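Local coordinates for Alr1585 protein (Nostoc sp., PDB 5C2I) that probably oxidises dyes and other substrates with hydrogen peroxide, as a haem-containing, dye-decolorizing (DyP-type) peroxidase, at residues F327-P336 with F410-I421; F199-Q207 with G285-G295. The protein carries 1 engineered substitution. All coordinates share one frame; numbering follows the deposited sequence.

Contact 1 (F327-P336 with F410-I421); sequences FHSHTRKTNP and FVQVNTGPDPLI. With HEM (protoporphyrin IX containing Fe), chain E.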
# COMPACT_ATOMS: atom_id res chain seq x y z
N PHE A 327 6.60 9.19 -39.92
CA PHE A 327 6.76 10.64 -39.87
C PHE A 327 5.63 11.35 -39.11
O PHE A 327 5.81 12.43 -38.58
CB PHE A 327 6.85 11.21 -41.30
CG PHE A 327 8.17 10.93 -41.99
CD1 PHE A 327 9.35 11.42 -41.48
CD2 PHE A 327 8.19 10.33 -43.25
CE1 PHE A 327 10.56 11.23 -42.15
CE2 PHE A 327 9.37 10.16 -43.95
CZ PHE A 327 10.56 10.61 -43.39
N HIS A 328 4.47 10.73 -39.05
CA HIS A 328 3.36 11.36 -38.36
C HIS A 328 3.32 11.16 -36.84
O HIS A 328 2.52 11.81 -36.19
CB HIS A 328 2.02 10.90 -38.97
CG HIS A 328 1.75 9.45 -38.75
ND1 HIS A 328 1.80 8.52 -39.76
CD2 HIS A 328 1.45 8.76 -37.63
CE1 HIS A 328 1.53 7.32 -39.28
NE2 HIS A 328 1.32 7.44 -37.99
N SER A 329 4.13 10.24 -36.30
CA SER A 329 4.05 9.91 -34.90
C SER A 329 4.35 11.16 -34.08
O SER A 329 5.21 11.96 -34.45
CB SER A 329 5.00 8.77 -34.54
OG SER A 329 4.72 7.59 -35.28
N HIS A 330 3.62 11.31 -32.98
CA HIS A 330 3.75 12.52 -32.16
C HIS A 330 5.21 12.94 -31.85
O HIS A 330 5.55 14.13 -32.01
CB HIS A 330 2.95 12.34 -30.88
CG HIS A 330 2.97 13.54 -29.97
ND1 HIS A 330 2.52 14.78 -30.36
CD2 HIS A 330 3.30 13.64 -28.66
CE1 HIS A 330 2.57 15.61 -29.32
NE2 HIS A 330 3.03 14.93 -28.28
N THR A 331 6.05 11.99 -31.43
CA THR A 331 7.44 12.32 -31.09
C THR A 331 8.23 12.80 -32.27
O THR A 331 9.04 13.73 -32.16
CB THR A 331 8.21 11.15 -30.41
OG1 THR A 331 8.17 10.01 -31.24
CG2 THR A 331 7.61 10.82 -29.05
N ARG A 332 7.96 12.23 -33.43
CA ARG A 332 8.71 12.58 -34.61
C ARG A 332 8.21 13.88 -35.28
O ARG A 332 9.00 14.60 -35.90
CB ARG A 332 8.68 11.42 -35.62
CG ARG A 332 9.69 11.56 -36.75
CD ARG A 332 10.00 10.25 -37.42
NE ARG A 332 11.06 10.41 -38.39
CZ ARG A 332 11.70 9.41 -38.99
NH1 ARG A 332 11.45 8.14 -38.70
NH2 ARG A 332 12.71 9.69 -39.82
N LYS A 333 6.92 14.19 -35.12
CA LYS A 333 6.36 15.47 -35.55
C LYS A 333 6.86 16.64 -34.67
O LYS A 333 7.28 17.68 -35.19
CB LYS A 333 4.85 15.45 -35.45
CG LYS A 333 4.20 14.72 -36.60
CD LYS A 333 4.07 15.63 -37.83
CE LYS A 333 2.82 15.42 -38.64
NZ LYS A 333 2.54 16.52 -39.60
N THR A 334 6.90 16.43 -33.36
CA THR A 334 7.23 17.50 -32.44
C THR A 334 8.74 17.64 -32.23
O THR A 334 9.21 18.72 -31.88
CB THR A 334 6.53 17.33 -31.08
OG1 THR A 334 6.90 16.08 -30.50
CG2 THR A 334 5.05 17.39 -31.22
N ASN A 335 9.49 16.55 -32.43
CA ASN A 335 10.93 16.59 -32.38
C ASN A 335 11.50 15.74 -33.50
O ASN A 335 11.67 14.52 -33.38
CB ASN A 335 11.50 16.14 -31.05
CG ASN A 335 13.03 16.30 -31.01
OD1 ASN A 335 13.64 16.67 -32.03
ND2 ASN A 335 13.64 15.98 -29.89
N PRO A 336 11.75 16.38 -34.65
CA PRO A 336 12.17 15.61 -35.81
C PRO A 336 13.58 15.00 -35.70
O PRO A 336 13.97 14.24 -36.59
CB PRO A 336 12.09 16.64 -36.96
CG PRO A 336 11.13 17.67 -36.50
CD PRO A 336 11.36 17.76 -35.01
N PHE A 410 4.01 18.16 -43.51
CA PHE A 410 5.22 18.15 -42.70
C PHE A 410 5.44 16.77 -42.07
O PHE A 410 4.52 16.23 -41.47
CB PHE A 410 5.18 19.20 -41.58
CG PHE A 410 6.45 19.21 -40.75
CD1 PHE A 410 7.56 19.89 -41.20
CD2 PHE A 410 6.58 18.40 -39.63
CE1 PHE A 410 8.77 19.83 -40.50
CE2 PHE A 410 7.78 18.32 -38.93
CZ PHE A 410 8.88 19.04 -39.37
N VAL A 411 6.66 16.22 -42.07
CA VAL A 411 7.87 16.77 -42.71
C VAL A 411 7.91 16.49 -44.20
O VAL A 411 8.68 17.11 -44.93
CB VAL A 411 9.16 16.16 -42.05
CG1 VAL A 411 9.33 14.69 -42.40
CG2 VAL A 411 10.39 16.98 -42.45
N GLN A 412 7.08 15.56 -44.68
CA GLN A 412 7.01 15.33 -46.13
C GLN A 412 5.55 15.30 -46.58
O GLN A 412 4.62 15.18 -45.75
CB GLN A 412 7.83 14.09 -46.53
CG GLN A 412 7.38 12.77 -46.00
CD GLN A 412 8.04 11.60 -46.76
OE1 GLN A 412 9.17 11.71 -47.27
NE2 GLN A 412 7.33 10.47 -46.82
N VAL A 413 5.37 15.49 -47.88
CA VAL A 413 4.06 15.56 -48.48
C VAL A 413 3.27 14.31 -48.08
O VAL A 413 3.81 13.20 -48.02
CB VAL A 413 4.15 15.69 -50.03
CG1 VAL A 413 2.78 15.60 -50.66
CG2 VAL A 413 4.82 17.00 -50.42
N ASN A 414 2.00 14.51 -47.75
CA ASN A 414 1.07 13.44 -47.36
C ASN A 414 1.43 12.65 -46.11
O ASN A 414 0.99 11.52 -45.96
CB ASN A 414 0.80 12.49 -48.53
CG ASN A 414 0.21 13.21 -49.71
OD1 ASN A 414 -0.59 14.13 -49.54
ND2 ASN A 414 0.64 12.86 -50.88
N THR A 415 2.21 13.26 -45.22
CA THR A 415 2.42 12.70 -43.88
C THR A 415 1.13 12.68 -43.07
O THR A 415 0.83 11.71 -42.36
CB THR A 415 3.48 13.50 -43.12
OG1 THR A 415 4.73 13.41 -43.85
CG2 THR A 415 3.66 12.98 -41.70
N GLY A 416 0.34 13.75 -43.23
CA GLY A 416 -0.89 13.91 -42.47
C GLY A 416 -0.59 14.61 -41.17
O GLY A 416 0.56 14.76 -40.78
N PRO A 417 -1.64 15.04 -40.47
CA PRO A 417 -1.44 15.66 -39.16
C PRO A 417 -0.94 14.67 -38.11
O PRO A 417 -1.17 13.45 -38.23
CB PRO A 417 -2.83 16.18 -38.80
CG PRO A 417 -3.79 15.40 -39.65
CD PRO A 417 -3.05 14.93 -40.85
N ASP A 418 -0.27 15.21 -37.08
CA ASP A 418 0.00 14.46 -35.85
C ASP A 418 -1.33 13.85 -35.35
O ASP A 418 -2.28 14.59 -35.17
CB ASP A 418 0.57 15.47 -34.84
CG ASP A 418 0.93 14.89 -33.50
OD1 ASP A 418 0.16 14.07 -32.93
OD2 ASP A 418 1.98 15.34 -32.98
N PRO A 419 -1.43 12.48 -35.23
CA PRO A 419 -2.73 11.86 -34.91
C PRO A 419 -3.13 12.06 -33.46
O PRO A 419 -4.31 11.92 -33.11
CB PRO A 419 -2.49 10.38 -35.19
CG PRO A 419 -1.03 10.22 -34.91
CD PRO A 419 -0.40 11.46 -35.47
N LEU A 420 -2.18 12.48 -32.63
CA LEU A 420 -2.47 12.79 -31.25
C LEU A 420 -2.99 14.20 -31.05
O LEU A 420 -4.02 14.38 -30.43
CB LEU A 420 -1.18 12.56 -30.42
CG LEU A 420 -1.34 12.50 -28.91
CD1 LEU A 420 -2.18 11.29 -28.50
CD2 LEU A 420 0.03 12.46 -28.21
N ILE A 421 -2.30 15.22 -31.61
CA ILE A 421 -2.62 16.62 -31.32
C ILE A 421 -2.85 17.49 -32.55
O ILE A 421 -3.19 18.69 -32.43
CB ILE A 421 -1.50 17.32 -30.49
CG1 ILE A 421 -0.21 17.43 -31.29
CG2 ILE A 421 -1.26 16.63 -29.19
CD1 ILE A 421 0.79 18.47 -30.78
CHA HEM E . 6.30 14.12 -26.17
CHB HEM E . 1.74 13.06 -25.02
CHC HEM E . 0.41 17.54 -26.24
CHD HEM E . 4.93 18.48 -27.61
C1A HEM E . 5.17 13.43 -25.77
C2A HEM E . 5.15 12.06 -25.37
C3A HEM E . 3.87 11.76 -25.05
C4A HEM E . 3.12 12.95 -25.22
CMA HEM E . 3.32 10.46 -24.55
CAA HEM E . 6.32 11.08 -25.31
CBA HEM E . 7.14 11.02 -24.02
CGA HEM E . 7.75 12.37 -23.77
O1A HEM E . 8.84 12.73 -24.32
O2A HEM E . 7.16 13.15 -23.02
C1B HEM E . 1.01 14.22 -25.22
C2B HEM E . -0.40 14.35 -24.93
C3B HEM E . -0.76 15.59 -25.22
C4B HEM E . 0.44 16.23 -25.77
CMB HEM E . -1.25 13.27 -24.37
CAB HEM E . -2.05 16.30 -25.07
CBB HEM E . -3.00 15.95 -24.18
C1C HEM E . 1.53 18.20 -26.78
C2C HEM E . 1.53 19.43 -27.40
C3C HEM E . 2.81 19.68 -27.81
C4C HEM E . 3.59 18.59 -27.41
CMC HEM E . 0.38 20.38 -27.56
CAC HEM E . 3.35 20.82 -28.56
CBC HEM E . 2.74 21.58 -29.43
C1D HEM E . 5.66 17.37 -27.20
C2D HEM E . 7.11 17.32 -27.36
C3D HEM E . 7.49 16.10 -27.00
C4D HEM E . 6.24 15.42 -26.57
CMD HEM E . 8.03 18.41 -27.86
CAD HEM E . 8.90 15.59 -26.96
CBD HEM E . 9.39 15.02 -28.31
CGD HEM E . 10.81 14.58 -28.18
O1D HEM E . 11.05 13.42 -28.49
O2D HEM E . 11.74 15.36 -27.78
NA HEM E . 3.91 13.94 -25.74
NB HEM E . 1.42 15.32 -25.77
NC HEM E . 2.77 17.63 -26.87
ND HEM E . 5.17 16.19 -26.80
FE HEM E . 3.34 15.76 -26.33
O HOH W 1 7.22 14.64 -39.83
O HOH W 2 1.64 9.13 -42.39
O HOH W 3 3.55 16.70 -24.20

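Contact 2 (F199-Q207 with G285-G295); sequences FGFVHGVSQ and GALIVGRFADG. Engineered in segment 199-207: H203 (natural residue Asp). With HEM (protoporphyrin IX containing Fe), chain E.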
# COMPACT_ATOMS: atom_id res chain seq x y z
N PHE A 199 -3.86 8.80 -21.59
CA PHE A 199 -3.92 7.70 -22.55
C PHE A 199 -3.00 6.55 -22.18
O PHE A 199 -3.05 5.49 -22.81
CB PHE A 199 -3.62 8.18 -23.99
CG PHE A 199 -4.58 9.20 -24.54
CD1 PHE A 199 -5.94 9.16 -24.26
CD2 PHE A 199 -4.12 10.21 -25.38
CE1 PHE A 199 -6.82 10.07 -24.83
CE2 PHE A 199 -4.98 11.14 -25.95
CZ PHE A 199 -6.36 11.07 -25.68
N GLY A 200 -2.22 6.71 -21.11
CA GLY A 200 -1.45 5.61 -20.53
C GLY A 200 0.02 5.61 -20.92
O GLY A 200 0.74 4.71 -20.54
N PHE A 201 0.48 6.62 -21.63
CA PHE A 201 1.86 6.69 -22.05
C PHE A 201 2.72 7.49 -21.07
O PHE A 201 2.35 8.56 -20.61
CB PHE A 201 1.98 7.34 -23.44
CG PHE A 201 1.32 6.52 -24.54
CD1 PHE A 201 -0.07 6.53 -24.67
CD2 PHE A 201 2.07 5.74 -25.38
CE1 PHE A 201 -0.68 5.80 -25.67
CE2 PHE A 201 1.45 4.96 -26.38
CZ PHE A 201 0.08 4.97 -26.52
N VAL A 202 3.89 6.97 -20.79
CA VAL A 202 4.88 7.68 -19.98
C VAL A 202 5.13 9.04 -20.61
O VAL A 202 5.22 9.16 -21.84
CB VAL A 202 6.18 6.90 -19.85
CG1 VAL A 202 7.20 7.68 -19.03
CG2 VAL A 202 5.88 5.63 -19.10
N HIS A 203 5.25 10.05 -19.77
CA HIS A 203 5.18 11.44 -20.23
C HIS A 203 6.21 12.28 -19.54
O HIS A 203 6.40 12.15 -18.32
CB HIS A 203 3.78 11.98 -19.99
CG HIS A 203 3.45 13.19 -20.80
ND1 HIS A 203 2.84 14.29 -20.26
CD2 HIS A 203 3.65 13.48 -22.10
CE1 HIS A 203 2.65 15.20 -21.21
NE2 HIS A 203 3.15 14.73 -22.32
N GLY A 204 6.84 13.17 -20.31
CA GLY A 204 7.89 14.04 -19.80
C GLY A 204 9.28 13.49 -20.02
O GLY A 204 10.22 13.97 -19.42
N VAL A 205 9.42 12.50 -20.91
CA VAL A 205 10.69 11.82 -21.09
C VAL A 205 11.77 12.75 -21.73
O VAL A 205 12.89 12.88 -21.21
CB VAL A 205 10.54 10.56 -21.97
CG1 VAL A 205 11.88 9.91 -22.18
CG2 VAL A 205 9.54 9.59 -21.37
N SER A 206 11.43 13.36 -22.87
CA SER A 206 12.41 14.14 -23.66
C SER A 206 12.25 15.64 -23.43
O SER A 206 11.23 16.24 -23.83
CB SER A 206 12.26 13.83 -25.14
OG SER A 206 13.25 14.53 -25.87
N GLN A 207 13.24 16.22 -22.77
CA GLN A 207 13.21 17.65 -22.42
C GLN A 207 14.52 18.36 -22.78
O GLN A 207 15.60 17.77 -22.66
CB GLN A 207 12.98 17.84 -20.95
CG GLN A 207 11.67 17.28 -20.44
CD GLN A 207 10.56 18.30 -20.42
OE1 GLN A 207 10.46 19.17 -21.31
NE2 GLN A 207 9.76 18.23 -19.38
N GLY A 285 -0.54 1.73 -30.54
CA GLY A 285 -0.26 2.86 -29.64
C GLY A 285 1.09 3.52 -29.90
O GLY A 285 1.16 4.74 -30.01
N ALA A 286 2.14 2.70 -30.05
CA ALA A 286 3.45 3.20 -30.31
C ALA A 286 3.58 3.92 -31.67
O ALA A 286 4.34 4.88 -31.80
CB ALA A 286 4.47 2.09 -30.23
N LEU A 287 2.80 3.49 -32.65
CA LEU A 287 2.78 4.19 -33.94
C LEU A 287 2.08 5.55 -33.89
O LEU A 287 2.36 6.45 -34.68
CB LEU A 287 2.09 3.30 -35.00
CG LEU A 287 2.78 1.98 -35.31
CD1 LEU A 287 2.00 1.15 -36.32
CD2 LEU A 287 4.21 2.18 -35.81
N ILE A 288 1.13 5.69 -32.99
CA ILE A 288 0.41 6.95 -32.82
C ILE A 288 1.37 7.94 -32.11
O ILE A 288 1.53 9.08 -32.53
CB ILE A 288 -0.85 6.76 -31.94
CG1 ILE A 288 -1.92 5.91 -32.64
CG2 ILE A 288 -1.47 8.11 -31.55
CD1 ILE A 288 -2.88 5.23 -31.69
N VAL A 289 1.98 7.49 -31.01
CA VAL A 289 2.72 8.37 -30.13
C VAL A 289 4.19 8.51 -30.51
O VAL A 289 4.74 9.61 -30.36
CB VAL A 289 2.61 7.87 -28.68
CG1 VAL A 289 3.55 8.63 -27.76
CG2 VAL A 289 1.16 8.01 -28.20
N GLY A 290 4.79 7.42 -30.98
CA GLY A 290 6.22 7.36 -31.28
C GLY A 290 6.95 6.55 -30.21
O GLY A 290 8.11 6.20 -30.38
N ARG A 291 6.24 6.23 -29.13
CA ARG A 291 6.75 5.36 -28.07
C ARG A 291 5.63 4.43 -27.62
O ARG A 291 4.46 4.76 -27.66
CB ARG A 291 7.21 6.17 -26.83
CG ARG A 291 8.41 7.06 -27.03
CD ARG A 291 8.58 7.90 -25.77
NE ARG A 291 9.66 8.85 -25.90
CZ ARG A 291 10.92 8.66 -25.52
NH1 ARG A 291 11.35 7.49 -25.03
NH2 ARG A 291 11.78 9.64 -25.68
N PHE A 292 6.03 3.25 -27.16
CA PHE A 292 5.12 2.39 -26.40
C PHE A 292 4.73 3.06 -25.11
O PHE A 292 5.34 4.05 -24.71
CB PHE A 292 5.79 1.06 -26.11
CG PHE A 292 5.89 0.18 -27.33
CD1 PHE A 292 6.97 0.29 -28.20
CD2 PHE A 292 4.89 -0.73 -27.63
CE1 PHE A 292 7.05 -0.50 -29.35
CE2 PHE A 292 4.97 -1.51 -28.77
CZ PHE A 292 6.06 -1.39 -29.62
N ALA A 293 3.68 2.53 -24.48
CA ALA A 293 3.18 3.04 -23.22
C ALA A 293 4.31 3.20 -22.19
O ALA A 293 4.33 4.19 -21.47
CB ALA A 293 2.06 2.16 -22.68
N ASP A 294 5.25 2.25 -22.15
CA ASP A 294 6.32 2.31 -21.15
C ASP A 294 7.42 3.31 -21.48
O ASP A 294 8.32 3.52 -20.67
CB ASP A 294 6.94 0.91 -20.87
CG ASP A 294 7.62 0.31 -22.10
OD1 ASP A 294 8.49 0.97 -22.66
OD2 ASP A 294 7.37 -0.85 -22.44
N GLY A 295 7.37 3.89 -22.68
CA GLY A 295 8.41 4.79 -23.14
C GLY A 295 9.36 4.28 -24.21
O GLY A 295 10.13 5.08 -24.77
CHA HEM E . 6.30 14.12 -26.17
CHB HEM E . 1.74 13.06 -25.02
CHC HEM E . 0.41 17.54 -26.24
CHD HEM E . 4.93 18.48 -27.61
C1A HEM E . 5.17 13.43 -25.77
C2A HEM E . 5.15 12.06 -25.37
C3A HEM E . 3.87 11.76 -25.05
C4A HEM E . 3.12 12.95 -25.22
CMA HEM E . 3.32 10.46 -24.55
CAA HEM E . 6.32 11.08 -25.31
CBA HEM E . 7.14 11.02 -24.02
CGA HEM E . 7.75 12.37 -23.77
O1A HEM E . 8.84 12.73 -24.32
O2A HEM E . 7.16 13.15 -23.02
C1B HEM E . 1.01 14.22 -25.22
C2B HEM E . -0.40 14.35 -24.93
C3B HEM E . -0.76 15.59 -25.22
C4B HEM E . 0.44 16.23 -25.77
CMB HEM E . -1.25 13.27 -24.37
CAB HEM E . -2.05 16.30 -25.07
CBB HEM E . -3.00 15.95 -24.18
C1C HEM E . 1.53 18.20 -26.78
C2C HEM E . 1.53 19.43 -27.40
C3C HEM E . 2.81 19.68 -27.81
C4C HEM E . 3.59 18.59 -27.41
CMC HEM E . 0.38 20.38 -27.56
CAC HEM E . 3.35 20.82 -28.56
CBC HEM E . 2.74 21.58 -29.43
C1D HEM E . 5.66 17.37 -27.20
C2D HEM E . 7.11 17.32 -27.36
C3D HEM E . 7.49 16.10 -27.00
C4D HEM E . 6.24 15.42 -26.57
CMD HEM E . 8.03 18.41 -27.86
CAD HEM E . 8.90 15.59 -26.96
CBD HEM E . 9.39 15.02 -28.31
CGD HEM E . 10.81 14.58 -28.18
O1D HEM E . 11.05 13.42 -28.49
O2D HEM E . 11.74 15.36 -27.78
NA HEM E . 3.91 13.94 -25.74
NB HEM E . 1.42 15.32 -25.77
NC HEM E . 2.77 17.63 -26.87
ND HEM E . 5.17 16.19 -26.80
FE HEM E . 3.34 15.76 -26.33
O HOH W 4 5.77 7.31 -23.90
O HOH W 3 3.55 16.70 -24.20

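Contact 1 (F327-P336 with F410-I421)
F410 and P336 meet where a loop begins to wrap the proximal haem helix of this DyP-type peroxidase, helix 330-334, with P336 CG at the edge of the F410 ring. After a cis peptide bond, V411 brings CG1 to 3.4 Å from F327 CD1, and a water joins V411 N to F327 O. The Q412 side chain crosses that of F327 at about a right angle, CD nearest F327 CE2, amide and ring planes 44° apart. T415 CG2 rests against the peptide between F327 and H328. G416 O lies 2.9 Å from K333 NZ, which also reaches F410 O at 2.7 Å and, outside the loop, W404 O. Three carbonyls grip the buried ammonium, brought there by bends at chi2 (-82°) and chi3. D418 turns to the iron ligand: its OD2 accepts from H330 ND1 at 2.7 Å through the syn lone pair, nearly straight and in the imidazole plane. Its OD1 takes the backbone N of L420, an Asx turn, and that of I421, an Asx motif, steadying the carboxylate. L420 CD2 covers one imidazole face, 3.7 Å from the centroid, I421 CD1 sits at the edge, and H330 NE2 binds the haem iron at 2.1 Å.

Contact 2 (F199-Q207 with G285-G295)
F201 and V289 make the apolar heart of a contact between the distal haem loop and the end of helix 281-289. The loop carries the GXXDG fingerprint of DyP-type peroxidases, here G200 to G204, with its aspartate position engineered to H203. V289 CG2 stands over the centre of the F201 ring, 3.5 Å from the centroid, in a CH-pi contact. The ring swings over to it with CG anti to the carbonyl carbon (chi1 -64°). At the ring's edge F201 CE2 comes to 3.3 Å from R291 O, a buried carbonyl for which the model offers no hydrogen-bond partner.

Backbone bonding across the contact rests on V202 N, which donates to A293 O at 2.9 Å, almost straight (167°) and in the carbonyl plane. A293 belongs to a type I turn from F292 to G295, and V202 CG2 packs along its carbonyls.

R291 supplies the flat polar group. V205 CG1 lies over one face of its guanidinium, 3.5 Å from R291 NH2. R291 NH1 donates to G295 O at 2.7 Å, in the guanidinium plane, and also to T311 O, so the group's rotation is fixed.

Polar bonds to the haem complete the loop's work. G204 N meets haem O2A at 2.7 Å, S206 N holds the other oxygen of that propionate, and S206 OG reaches O2D of the second at 2.6 Å. On the iron side, H203 NE2 lies 2.8 Å from the O of the iron-bound water.

The two contacts illustrate how one cofactor can be held from both faces: contact 1 supplies the proximal ligand, and contact 2 the distal loop, on the side of the iron-bound water, whose O is 2.3 Å from the haem FE. Their centres lie about 14 Å apart, and contact 2 closes along the chain before contact 1 opens. They touch directly: T331 N probably donates to V289 O at 2.9 Å and S329 OG to L287 O at 2.7 Å, so the proximal helix is seated on the end of helix 281-289. One haem propionate joins them again, since its O2D accepts from both N335 ND2 and S206 OG. R337 and R364 add hydrogen bonds to the cofactor.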